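Alkylpurine DNA glycosylase AlkC (Pseudomonas fluorescens, PDB 5VHV) excises alkylated purine bases from damaged DNA to start base excision repair, without flipping the damaged nucleotide out of the duplex. Local coordinates at residues Ser45-Gln48 / Arg49-Arg52; Met104-Leu107 / Lys108-Thr112; Leu14-Ile17 / Ala18-Thr22; Leu63-Pro66 / Gln67-Leu71; His122-Leu125 / His126-Arg130. All coordinates share one frame; numbering follows the deposited sequence.

Contact 1: residues Ser45-Gln48 / Arg49-Arg52. With nucleotides of chain D.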
# COMPACT_ATOMS: atom_id res chain seq x y z
N SER A 45 2.75 1.01 21.07
CA SER A 45 2.14 1.39 19.81
C SER A 45 1.11 0.34 19.40
O SER A 45 0.98 -0.73 20.03
CB SER A 45 3.21 1.52 18.74
OG SER A 45 3.66 0.22 18.35
N VAL A 46 0.38 0.62 18.33
CA VAL A 46 -0.69 -0.30 17.95
C VAL A 46 -0.14 -1.68 17.60
O VAL A 46 -0.70 -2.71 18.02
CB VAL A 46 -1.54 0.29 16.81
CG1 VAL A 46 -0.76 0.37 15.50
CG2 VAL A 46 -2.79 -0.56 16.62
N MET A 47 0.97 -1.76 16.87
CA MET A 47 1.47 -3.09 16.53
C MET A 47 2.19 -3.77 17.70
O MET A 47 2.22 -5.01 17.75
CB MET A 47 2.38 -3.03 15.31
CG MET A 47 1.63 -2.64 13.99
SD MET A 47 0.29 -3.79 13.55
CE MET A 47 1.20 -5.00 12.64
N GLN A 48 2.73 -3.00 18.64
CA GLN A 48 3.21 -3.58 19.89
C GLN A 48 2.07 -4.18 20.71
O GLN A 48 2.23 -5.23 21.34
CB GLN A 48 3.94 -2.53 20.72
CG GLN A 48 5.31 -2.14 20.22
CD GLN A 48 5.91 -1.05 21.10
OE1 GLN A 48 5.38 0.06 21.19
NE2 GLN A 48 7.01 -1.38 21.78
N ARG A 49 0.90 -3.51 20.72
CA ARG A 49 -0.25 -4.02 21.46
C ARG A 49 -0.77 -5.29 20.81
O ARG A 49 -1.12 -6.25 21.51
CB ARG A 49 -1.37 -2.96 21.53
CG ARG A 49 -0.97 -1.71 22.32
CD ARG A 49 -2.06 -0.64 22.33
NE ARG A 49 -1.57 0.57 22.98
CZ ARG A 49 -2.30 1.43 23.67
NH1 ARG A 49 -3.61 1.25 23.82
NH2 ARG A 49 -1.74 2.50 24.19
N MET A 50 -0.84 -5.31 19.48
CA MET A 50 -1.27 -6.49 18.76
C MET A 50 -0.40 -7.68 19.12
O MET A 50 -0.90 -8.76 19.47
CB MET A 50 -1.23 -6.21 17.25
CG MET A 50 -1.71 -7.36 16.38
SD MET A 50 -0.46 -8.59 16.07
CE MET A 50 0.64 -7.77 14.92
N ALA A 51 0.92 -7.49 19.08
CA ALA A 51 1.83 -8.58 19.44
C ALA A 51 1.67 -8.96 20.91
O ALA A 51 1.74 -10.14 21.26
CB ALA A 51 3.28 -8.18 19.16
N ARG A 52 1.49 -7.96 21.77
CA ARG A 52 1.36 -8.22 23.20
C ARG A 52 0.19 -9.15 23.51
O ARG A 52 0.31 -10.04 24.35
CB ARG A 52 1.23 -6.90 23.95
CG ARG A 52 0.94 -7.04 25.48
CD ARG A 52 2.12 -7.63 26.26
NE ARG A 52 3.24 -6.70 26.39
CZ ARG A 52 3.30 -5.69 27.25
NH1 ARG A 52 2.27 -5.47 28.07
NH2 ARG A 52 4.36 -4.90 27.30
P DG D 8 3.38 1.47 15.05
OP1 DG D 8 3.04 0.19 15.71
OP2 DG D 8 4.04 2.58 15.78
O5' DG D 8 4.29 1.21 13.77
C5' DG D 8 3.88 0.27 12.82
C4' DG D 8 4.77 0.35 11.61
O4' DG D 8 4.57 1.62 10.95
C3' DG D 8 6.28 0.26 11.92
O3' DG D 8 6.79 -0.87 11.31
C2' DG D 8 6.85 1.57 11.37
C1' DG D 8 5.80 1.98 10.36
N9 DG D 8 5.78 3.39 10.02
C8 DG D 8 5.62 4.47 10.88
N7 DG D 8 5.64 5.62 10.26
C5 DG D 8 5.83 5.27 8.91
C6 DG D 8 5.94 6.09 7.76
O6 DG D 8 5.91 7.33 7.69
N1 DG D 8 6.14 5.33 6.60
C2 DG D 8 6.20 3.96 6.57
N2 DG D 8 6.37 3.41 5.37
N3 DG D 8 6.10 3.18 7.64
C4 DG D 8 5.91 3.91 8.76
P DT D 7 -1.27 5.97 16.09
OP1 DT D 7 -1.83 5.04 17.08
OP2 DT D 7 -0.52 7.17 16.59
O5' DT D 7 -0.35 5.28 15.03
C5' DT D 7 -0.76 4.06 14.48
C4' DT D 7 0.32 3.50 13.59
O4' DT D 7 0.47 4.36 12.43
C3' DT D 7 1.72 3.38 14.22
O3' DT D 7 2.00 1.99 14.42
C2' DT D 7 2.66 4.07 13.19
C1' DT D 7 1.78 4.22 11.95
N1 DT D 7 2.08 5.38 11.11
C2 DT D 7 2.36 5.19 9.77
O2 DT D 7 2.38 4.09 9.23
N3 DT D 7 2.56 6.35 9.06
C4 DT D 7 2.55 7.63 9.55
O4 DT D 7 2.77 8.60 8.83
C5 DT D 7 2.25 7.76 10.96
C7 DT D 7 2.20 9.11 11.60
C6 DT D 7 2.03 6.64 11.66
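Arg-49 N donates to Ser-45 O at 2.9 Å and closes the first turn of helix 46-60, whose start is a capping box pressed against the DNA backbone. In that box Ser-45 N gives a nearly straight bond (176°) to Gln-48 OE1 at 2.8 Å, and Gln-48 N returns a weak, long one to Ser-45 OG. The Arg-49 side chain runs out extended with CG packed beside Ser-45 O; its guanidinium bonds to the carbonyls of Leu-44 and Phe-9, so it ties the cap to the preceding loop and the N-terminal region. Met-50 N follows with a bond to Val-46 O, and its side chain, bent at chi2 and chi3, lies alongside that of Met-47, the CE methyls 3.6 Å apart. Ala-51 N bonds to Met-47 O. Arg-52 N reaches Gln-48 O, while its own folded side chain turns away to Ala-39 O. The N terminus of the helix faces a phosphate, and the helix dipole would probably add to the attraction: OP1 of DG8 of chain D accepts hydrogen bonds from Ser-45 OG at 2.7 Å and from Met-47 N at 3.1 Å.

Contact 2: residues Met104-Leu107 / Lys108-Thr112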
# COMPACT_ATOMS: atom_id res chain seq x y z
N MET A 104 0.41 -23.28 8.35
CA MET A 104 -0.09 -22.78 7.08
C MET A 104 -1.61 -22.88 7.02
O MET A 104 -2.28 -21.96 6.53
CB MET A 104 0.53 -23.55 5.91
CG MET A 104 2.01 -23.27 5.69
SD MET A 104 2.42 -21.54 5.44
CE MET A 104 3.10 -21.13 7.06
N ALA A 105 -2.17 -24.00 7.49
CA ALA A 105 -3.62 -24.16 7.47
C ALA A 105 -4.27 -23.12 8.37
O ALA A 105 -5.30 -22.55 8.01
CB ALA A 105 -4.01 -25.57 7.92
N ALA A 106 -3.64 -22.83 9.52
CA ALA A 106 -4.15 -21.80 10.41
C ALA A 106 -4.13 -20.41 9.77
O ALA A 106 -5.08 -19.64 9.93
CB ALA A 106 -3.35 -21.78 11.72
N LEU A 107 -3.05 -20.06 9.07
CA LEU A 107 -3.00 -18.74 8.44
C LEU A 107 -4.06 -18.64 7.35
O LEU A 107 -4.70 -17.58 7.18
CB LEU A 107 -1.61 -18.46 7.85
CG LEU A 107 -0.45 -18.32 8.85
CD1 LEU A 107 0.87 -18.01 8.09
CD2 LEU A 107 -0.72 -17.28 9.90
N LYS A 108 -4.28 -19.72 6.62
CA LYS A 108 -5.28 -19.68 5.56
C LYS A 108 -6.67 -19.46 6.15
O LYS A 108 -7.51 -18.77 5.56
CB LYS A 108 -5.25 -20.97 4.75
CG LYS A 108 -6.24 -21.01 3.60
CD LYS A 108 -6.32 -22.39 2.96
CE LYS A 108 -7.40 -22.40 1.90
NZ LYS A 108 -7.48 -23.69 1.16
N TYR A 109 -6.93 -20.07 7.30
CA TYR A 109 -8.20 -19.89 8.00
C TYR A 109 -8.31 -18.48 8.58
O TYR A 109 -9.32 -17.79 8.38
CB TYR A 109 -8.32 -20.93 9.10
CG TYR A 109 -9.49 -20.72 10.04
CD1 TYR A 109 -10.77 -21.11 9.67
CD2 TYR A 109 -9.31 -20.12 11.28
CE1 TYR A 109 -11.86 -20.93 10.54
CE2 TYR A 109 -10.39 -19.93 12.15
CZ TYR A 109 -11.64 -20.36 11.78
OH TYR A 109 -12.72 -20.16 12.63
N PHE A 110 -7.30 -18.04 9.33
CA PHE A 110 -7.36 -16.74 10.00
C PHE A 110 -7.39 -15.55 9.04
O PHE A 110 -7.93 -14.49 9.39
CB PHE A 110 -6.17 -16.57 10.95
CG PHE A 110 -6.22 -17.41 12.21
CD1 PHE A 110 -7.41 -17.59 12.92
CD2 PHE A 110 -5.06 -17.99 12.70
CE1 PHE A 110 -7.43 -18.36 14.08
CE2 PHE A 110 -5.07 -18.76 13.88
CZ PHE A 110 -6.25 -18.95 14.55
N THR A 111 -6.81 -15.69 7.84
CA THR A 111 -6.65 -14.51 6.99
C THR A 111 -8.00 -13.94 6.55
O THR A 111 -8.08 -12.73 6.27
CB THR A 111 -5.76 -14.85 5.77
OG1 THR A 111 -5.18 -13.64 5.26
CG2 THR A 111 -6.53 -15.55 4.66
N THR A 112 -9.07 -14.75 6.51
CA THR A 112 -10.38 -14.20 6.18
C THR A 112 -10.95 -13.32 7.29
O THR A 112 -11.79 -12.45 7.02
CB THR A 112 -11.37 -15.34 5.87
OG1 THR A 112 -11.62 -16.12 7.05
CG2 THR A 112 -10.81 -16.26 4.79
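The backbone of Met-104 to Thr-111 carries four successive i to i+4 bonds, from Lys-108 N to Met-104 O through Thr-111 N to Leu-107 O, and the straightest of them is Phe-110 N to Ala-106 O at 2.8 Å and 169°. That same carbonyl is flanked by the aromatic side chain of its donor: Phe-110 CD2 lies 3.2 Å from Ala-106 O, and CE2 goes on to meet the Ala-106 methyl, CB, at 4.1 Å. Phe-110 can do this because its CG stands anti to its own carbonyl carbon (chi1 -72°), which folds the ring back along the helix. Tyr-109 takes the other course, with CG anti to the backbone N (chi1 171°); its CB stays by the carbonyls of Ala-105 and Ala-106, and the ring, with Ala-106 O near its edge, leads out to stack on Tyr-73, whose carbonyl receives its hydroxyl. Lys-108 likewise leaves after CB, extended, to a salt bridge with Asp-141. Thr-111 OG1 is paired with Ala-116 N. Leu-107 and Phe-110 pack on helix 87-95, and this largely buried stretch of alpha helix belongs to the HEAT-like helical-repeat fold of the family.

Contact 3: residues Leu14-Ile17 / Ala18-Thr22; sequences LQHI and ASEMT
His-16 and Glu-20 meet one turn apart on helix 11-24, part of the N-terminal helical bundle in which it packs with helices 30-38, 46-60 and 65-75. Glu-20 CG touches the imidazole at CE1, 3.7 Å away, and the ring and carboxylate planes are turned 47° from each other. The two polar ends do not touch directly. A water in the plane of the ring, at its edge, lies 2.6 Å from His-16 ND1 and donates to Glu-20 OE2 at 3.1 Å. CG anti to the backbone N (chi1 155°) brings the histidine ring over toward Glu-20, with ND1 at the water, while the glutamate's bend at chi2 (-56°) leaves its CG against the ring and turns the carboxylate to the water and to Arg-78. Beyond this first shell, Glu-20 OE1 forms a salt bridge with Arg-78, and His-16 NE2 has a weak bond from Asn-80 N, so both side chains are held from the loop after helix 65-75 as well as from each other.

The buried face of the helix is apolar. Ile-17 and Ala-18 rest on Phe-33 of helix 30-38, Leu-14 and Ile-17 on Val-53 of helix 46-60, and Met-21 on Leu-57 and Leu-75. Underneath runs the backbone ladder, Ala-18 N to Leu-14 O, Glu-20 N to His-16 O and Met-21 N to Ile-17 O. One rung is doubled: Gln-15 O accepts from Ser-19 N and from Ser-19 OG, both at 2.9 Å, the two donors coming to it from opposite faces of its carbonyl plane.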
# COMPACT_ATOMS: atom_id res chain seq x y z
N LEU A 14 -9.13 -5.38 25.47
CA LEU A 14 -8.49 -6.53 26.10
C LEU A 14 -9.50 -7.30 26.96
O LEU A 14 -9.49 -8.53 26.99
CB LEU A 14 -7.30 -6.09 26.95
CG LEU A 14 -6.18 -5.33 26.23
CD1 LEU A 14 -5.17 -4.77 27.26
CD2 LEU A 14 -5.49 -6.24 25.21
N GLN A 15 -10.39 -6.58 27.64
CA GLN A 15 -11.43 -7.25 28.42
C GLN A 15 -12.37 -8.03 27.53
O GLN A 15 -12.80 -9.14 27.88
CB GLN A 15 -12.19 -6.22 29.26
CG GLN A 15 -11.33 -5.63 30.36
CD GLN A 15 -11.94 -4.42 31.02
OE1 GLN A 15 -12.93 -3.85 30.55
NE2 GLN A 15 -11.34 -4.00 32.13
N HIS A 16 -12.69 -7.49 26.35
CA HIS A 16 -13.53 -8.22 25.39
C HIS A 16 -12.84 -9.49 24.92
O HIS A 16 -13.46 -10.56 24.87
CB HIS A 16 -13.87 -7.29 24.21
CG HIS A 16 -14.20 -7.99 22.92
ND1 HIS A 16 -15.41 -8.60 22.68
CD2 HIS A 16 -13.50 -8.08 21.76
CE1 HIS A 16 -15.42 -9.08 21.45
NE2 HIS A 16 -14.28 -8.78 20.87
N ILE A 17 -11.54 -9.41 24.61
CA ILE A 17 -10.79 -10.58 24.19
C ILE A 17 -10.81 -11.63 25.30
O ILE A 17 -11.02 -12.83 25.05
CB ILE A 17 -9.35 -10.20 23.80
CG1 ILE A 17 -9.33 -9.30 22.55
CG2 ILE A 17 -8.50 -11.45 23.51
CD1 ILE A 17 -8.00 -8.62 22.28
N ALA A 18 -10.56 -11.21 26.53
CA ALA A 18 -10.56 -12.16 27.64
C ALA A 18 -11.93 -12.80 27.83
O ALA A 18 -12.02 -14.01 28.10
CB ALA A 18 -10.13 -11.46 28.94
N SER A 19 -13.00 -12.02 27.71
CA SER A 19 -14.34 -12.59 27.89
C SER A 19 -14.66 -13.61 26.81
O SER A 19 -15.24 -14.67 27.09
CB SER A 19 -15.39 -11.47 27.89
OG SER A 19 -15.13 -10.55 28.93
N GLU A 20 -14.29 -13.32 25.57
CA GLU A 20 -14.55 -14.29 24.50
C GLU A 20 -13.64 -15.50 24.63
O GLU A 20 -14.05 -16.62 24.28
CB GLU A 20 -14.39 -13.60 23.15
CG GLU A 20 -15.40 -12.47 22.91
CD GLU A 20 -16.85 -12.90 23.04
OE1 GLU A 20 -17.18 -14.04 22.66
OE2 GLU A 20 -17.65 -12.08 23.53
N MET A 21 -12.42 -15.32 25.14
CA MET A 21 -11.57 -16.48 25.41
C MET A 21 -12.19 -17.37 26.48
O MET A 21 -12.14 -18.60 26.38
CB MET A 21 -10.17 -16.05 25.85
CG MET A 21 -9.17 -15.84 24.73
SD MET A 21 -8.84 -17.32 23.75
CE MET A 21 -8.50 -18.57 24.97
N THR A 22 -12.72 -16.77 27.55
CA THR A 22 -13.41 -17.54 28.57
C THR A 22 -14.59 -18.29 27.97
O THR A 22 -14.90 -19.42 28.39
CB THR A 22 -13.86 -16.61 29.70
OG1 THR A 22 -12.72 -16.21 30.47
CG2 THR A 22 -14.88 -17.29 30.62
O HOH W 1 -17.12 -9.22 24.54

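Contact 4: residues Leu63-Pro66 / Gln67-Leu71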
# COMPACT_ATOMS: atom_id res chain seq x y z
N LEU A 63 -1.80 -24.99 27.61
CA LEU A 63 -2.04 -25.99 26.58
C LEU A 63 -0.92 -25.92 25.55
O LEU A 63 -0.20 -24.92 25.45
CB LEU A 63 -3.39 -25.76 25.90
CG LEU A 63 -4.60 -25.69 26.83
CD1 LEU A 63 -5.86 -25.36 26.04
CD2 LEU A 63 -4.79 -26.97 27.61
N ASP A 64 -0.78 -26.99 24.79
CA ASP A 64 0.25 -26.99 23.75
C ASP A 64 -0.23 -26.21 22.53
O ASP A 64 -1.32 -25.62 22.50
CB ASP A 64 0.65 -28.42 23.41
CG ASP A 64 -0.45 -29.23 22.74
OD1 ASP A 64 -1.45 -28.67 22.25
OD2 ASP A 64 -0.29 -30.46 22.70
N TYR A 65 0.61 -26.20 21.49
CA TYR A 65 0.31 -25.37 20.33
C TYR A 65 -0.92 -25.86 19.57
O TYR A 65 -1.84 -25.04 19.33
CB TYR A 65 1.56 -25.29 19.44
CG TYR A 65 1.36 -24.51 18.17
CD1 TYR A 65 1.20 -23.14 18.21
CD2 TYR A 65 1.33 -25.14 16.93
CE1 TYR A 65 1.02 -22.42 17.04
CE2 TYR A 65 1.15 -24.43 15.77
CZ TYR A 65 1.00 -23.07 15.82
OH TYR A 65 0.81 -22.33 14.66
N PRO A 66 -1.04 -27.13 19.18
CA PRO A 66 -2.28 -27.55 18.50
C PRO A 66 -3.53 -27.31 19.33
O PRO A 66 -4.56 -26.90 18.79
CB PRO A 66 -2.05 -29.04 18.24
CG PRO A 66 -0.56 -29.23 18.29
CD PRO A 66 -0.07 -28.23 19.30
N GLN A 67 -3.47 -27.57 20.64
CA GLN A 67 -4.63 -27.35 21.50
C GLN A 67 -5.00 -25.88 21.57
O GLN A 67 -6.18 -25.52 21.53
CB GLN A 67 -4.36 -27.89 22.91
CG GLN A 67 -4.19 -29.40 23.01
CD GLN A 67 -3.69 -29.83 24.39
OE1 GLN A 67 -2.89 -29.14 25.04
NE2 GLN A 67 -4.17 -30.97 24.85
N THR A 68 -4.00 -25.00 21.68
CA THR A 68 -4.29 -23.58 21.69
C THR A 68 -4.88 -23.14 20.35
O THR A 68 -5.83 -22.34 20.32
CB THR A 68 -3.03 -22.77 22.04
OG1 THR A 68 -2.54 -23.18 23.33
CG2 THR A 68 -3.35 -21.28 22.10
N LEU A 69 -4.36 -23.66 19.24
CA LEU A 69 -4.91 -23.29 17.94
C LEU A 69 -6.39 -23.64 17.85
O LEU A 69 -7.19 -22.87 17.30
CB LEU A 69 -4.14 -23.98 16.80
CG LEU A 69 -2.81 -23.39 16.34
CD1 LEU A 69 -2.38 -24.16 15.10
CD2 LEU A 69 -2.89 -21.89 16.05
N THR A 70 -6.78 -24.80 18.39
CA THR A 70 -8.20 -25.16 18.40
C THR A 70 -9.03 -24.07 19.08
O THR A 70 -10.09 -23.69 18.57
CB THR A 70 -8.38 -26.51 19.08
OG1 THR A 70 -7.73 -27.51 18.29
CG2 THR A 70 -9.86 -26.87 19.23
N LEU A 71 -8.56 -23.55 20.21
CA LEU A 71 -9.29 -22.47 20.88
C LEU A 71 -9.33 -21.22 20.01
O LEU A 71 -10.35 -20.53 19.94
CB LEU A 71 -8.65 -22.12 22.21
CG LEU A 71 -8.53 -23.25 23.23
CD1 LEU A 71 -7.88 -22.72 24.49
CD2 LEU A 71 -9.89 -23.86 23.55
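Asp-64 and Gln-67 exchange two hydrogen bonds in a capping box at the start of helix 65-75. Gln-67 N donates to Asp-64 OD1 at 2.8 Å, and Asp-64 N gives a 3.0 Å bond to Gln-67 OE1, which it meets in the carbonyl plane on a lone pair. The aspartate reaches over the helix end because its CG sits between its own N and carbonyl carbon (chi1 67°); carboxylate and amide planes are 46° apart. Thr-68 adds a second grip, its N and its OG1 both donating to Asp-64 O, the hydroxyl from above the carbonyl plane. Leu-69 N and Thr-70 N continue the ladder to Tyr-65 O and Pro-66 O.

There are two apolar contacts. Leu-69 CG stands over one face of the Tyr-65 ring, 4.1 Å from its centroid in a CH-pi contact, and Leu-69 CD1 meets Tyr-65 CE2 at 3.6 Å. Without the Tyr-65 ring, as with an alanine here, Leu-69 is likely to lose its aromatic cover and Ser-103 OG the hydroxyl it bonds to. Before the cap, Leu-63 CD1 touches Leu-71 CD1 at 3.7 Å, the two side chains crossing near a right angle.

Tyr-65 and Leu-69 face Val-92 of helix 87-95, Pro-66 and Leu-69 lie on Arg-102 of helix 100-110, and Leu-63 and Leu-71 pack on Tyr-25 in the loop after helix 11-24.

Contact 5: residues His122-Leu125 / His126-Arg130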
# COMPACT_ATOMS: atom_id res chain seq x y z
N HIS A 122 7.18 -13.86 8.22
CA HIS A 122 8.14 -14.55 9.07
C HIS A 122 8.48 -15.91 8.50
O HIS A 122 9.64 -16.36 8.58
CB HIS A 122 7.61 -14.68 10.50
CG HIS A 122 7.41 -13.36 11.17
ND1 HIS A 122 8.45 -12.64 11.73
CD2 HIS A 122 6.31 -12.58 11.28
CE1 HIS A 122 7.98 -11.50 12.20
NE2 HIS A 122 6.69 -11.44 11.95
N PHE A 123 7.49 -16.58 7.91
CA PHE A 123 7.75 -17.88 7.29
C PHE A 123 8.51 -17.72 5.98
O PHE A 123 9.41 -18.50 5.69
CB PHE A 123 6.43 -18.63 7.07
CG PHE A 123 5.77 -19.13 8.34
CD1 PHE A 123 6.08 -20.37 8.88
CD2 PHE A 123 4.83 -18.35 8.98
CE1 PHE A 123 5.45 -20.83 10.04
CE2 PHE A 123 4.19 -18.79 10.15
CZ PHE A 123 4.51 -20.03 10.68
N LEU A 124 8.19 -16.68 5.20
CA LEU A 124 8.96 -16.44 3.98
C LEU A 124 10.42 -16.11 4.30
O LEU A 124 11.31 -16.43 3.51
CB LEU A 124 8.32 -15.32 3.16
CG LEU A 124 7.03 -15.71 2.43
CD1 LEU A 124 6.29 -14.47 1.98
CD2 LEU A 124 7.31 -16.61 1.21
N LEU A 125 10.67 -15.52 5.47
CA LEU A 125 12.04 -15.16 5.84
C LEU A 125 12.83 -16.39 6.25
O LEU A 125 13.98 -16.58 5.82
CB LEU A 125 12.02 -14.12 6.97
CG LEU A 125 13.39 -13.60 7.39
CD1 LEU A 125 14.08 -12.84 6.24
CD2 LEU A 125 13.23 -12.71 8.63
N HIS A 126 12.23 -17.25 7.09
CA HIS A 126 12.94 -18.40 7.66
C HIS A 126 12.84 -19.66 6.81
O HIS A 126 13.75 -20.51 6.88
CB HIS A 126 12.39 -18.68 9.07
CG HIS A 126 13.21 -19.65 9.86
ND1 HIS A 126 13.00 -21.01 9.83
CD2 HIS A 126 14.25 -19.45 10.72
CE1 HIS A 126 13.88 -21.61 10.62
NE2 HIS A 126 14.64 -20.69 11.17
N ASP A 127 11.81 -19.78 5.98
CA ASP A 127 11.54 -20.99 5.19
C ASP A 127 10.99 -20.59 3.82
O ASP A 127 9.86 -20.92 3.44
CB ASP A 127 10.56 -21.88 5.95
CG ASP A 127 11.16 -22.41 7.22
OD1 ASP A 127 11.85 -23.44 7.18
OD2 ASP A 127 11.00 -21.75 8.25
N PHE A 128 11.81 -19.87 3.06
CA PHE A 128 11.29 -19.19 1.88
C PHE A 128 10.69 -20.18 0.88
O PHE A 128 9.53 -20.01 0.46
CB PHE A 128 12.38 -18.36 1.19
CG PHE A 128 11.86 -17.69 -0.03
CD1 PHE A 128 11.03 -16.60 0.09
CD2 PHE A 128 12.15 -18.19 -1.28
CE1 PHE A 128 10.50 -15.98 -1.02
CE2 PHE A 128 11.62 -17.58 -2.42
CZ PHE A 128 10.80 -16.47 -2.28
N GLN A 129 11.46 -21.19 0.47
CA GLN A 129 10.99 -22.05 -0.62
C GLN A 129 9.74 -22.83 -0.20
O GLN A 129 8.78 -22.95 -0.98
CB GLN A 129 12.12 -23.00 -1.07
CG GLN A 129 12.01 -23.50 -2.50
CD GLN A 129 12.17 -22.37 -3.55
OE1 GLN A 129 13.12 -21.60 -3.51
NE2 GLN A 129 11.21 -22.27 -4.44
N ARG A 130 9.73 -23.33 1.04
CA ARG A 130 8.58 -24.09 1.53
C ARG A 130 7.33 -23.23 1.53
O ARG A 130 6.24 -23.69 1.14
CB ARG A 130 8.85 -24.62 2.93
CG ARG A 130 8.13 -25.93 3.24
CD ARG A 130 8.38 -26.40 4.67
NE ARG A 130 7.80 -27.72 4.89
CZ ARG A 130 7.85 -28.39 6.04
NH1 ARG A 130 8.47 -27.87 7.11
NH2 ARG A 130 7.25 -29.57 6.14
O HOH W 2 14.38 -18.81 3.97
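Two backbone bonds finish helix 119-126, His-126 N to His-122 O at 3.1 Å and Asp-127 N to Phe-123 O at 2.7 Å, and the helix then breaks at Asp-127, whose phi/psi of -144/62 is not helical, before helix 128-138 begins. The break leaves Phe-128 N turned from the first helix's ladder, and a water fills in, donating to Leu-125 O and accepting from Phe-128 N.

The apolar contact is made by Phe-128 and Leu-124. Phe-128 CB lies 3.2 Å from Leu-124 O, which sits in the plane of the ring at its edge. With CG anti to the backbone N (chi1 179°) the ring is carried to Leu-124, where CD1 meets Leu-124 CD2 at 3.9 Å, the two side chains crossing at a slant. A serine in place of Phe-128 would probably deprive Leu-124 CD2 of this partner and open a gap at the joint between the helices. Around the corner His-126 ND1 donates to Asp-127 OD2 at 2.7 Å, in the plane of the imidazole but from above that of the carboxylate. This bond is likely to hold both groups in place at the bend.

The whole is a tight corner between helices 119-126 and 128-138 of the helical-repeat fold, Asp-127 taking the N-cap position of the second without a side-chain capping bond. Phe-128 rests on Glu-166 and Val-167 of helix 165-169, Leu-124 on Thr-131 and Met-135 of helix 128-138, and Phe-123 faces Ser-103 and Met-104 of helix 100-110, while His-122 meets Phe-162 edge-to-face.

Overall arrangement
From the N terminus the order is contact 3, 1, 4, 2 and 5, each a local turn or corner; they follow in series, with none nested or crossing, and none closes a long loop. Three-dimensional packing joins them instead. Contact 3 touches contact 4 through Met-21 and Leu-71, contact 4 touches contact 2 through Leu-69 and Ala-106, and contact 2 touches contact 5 where Met-104 and Leu-107 meet Phe-123. This ties helices 11-24, 65-75, 100-110 and 119-126 together. Contact 1, about 17 Å from contact 3 between centres, touches none of the others and lies at the DNA backbone, but its helix 46-60 packs on helix 11-24 farther along, through Val-53 and Leu-57.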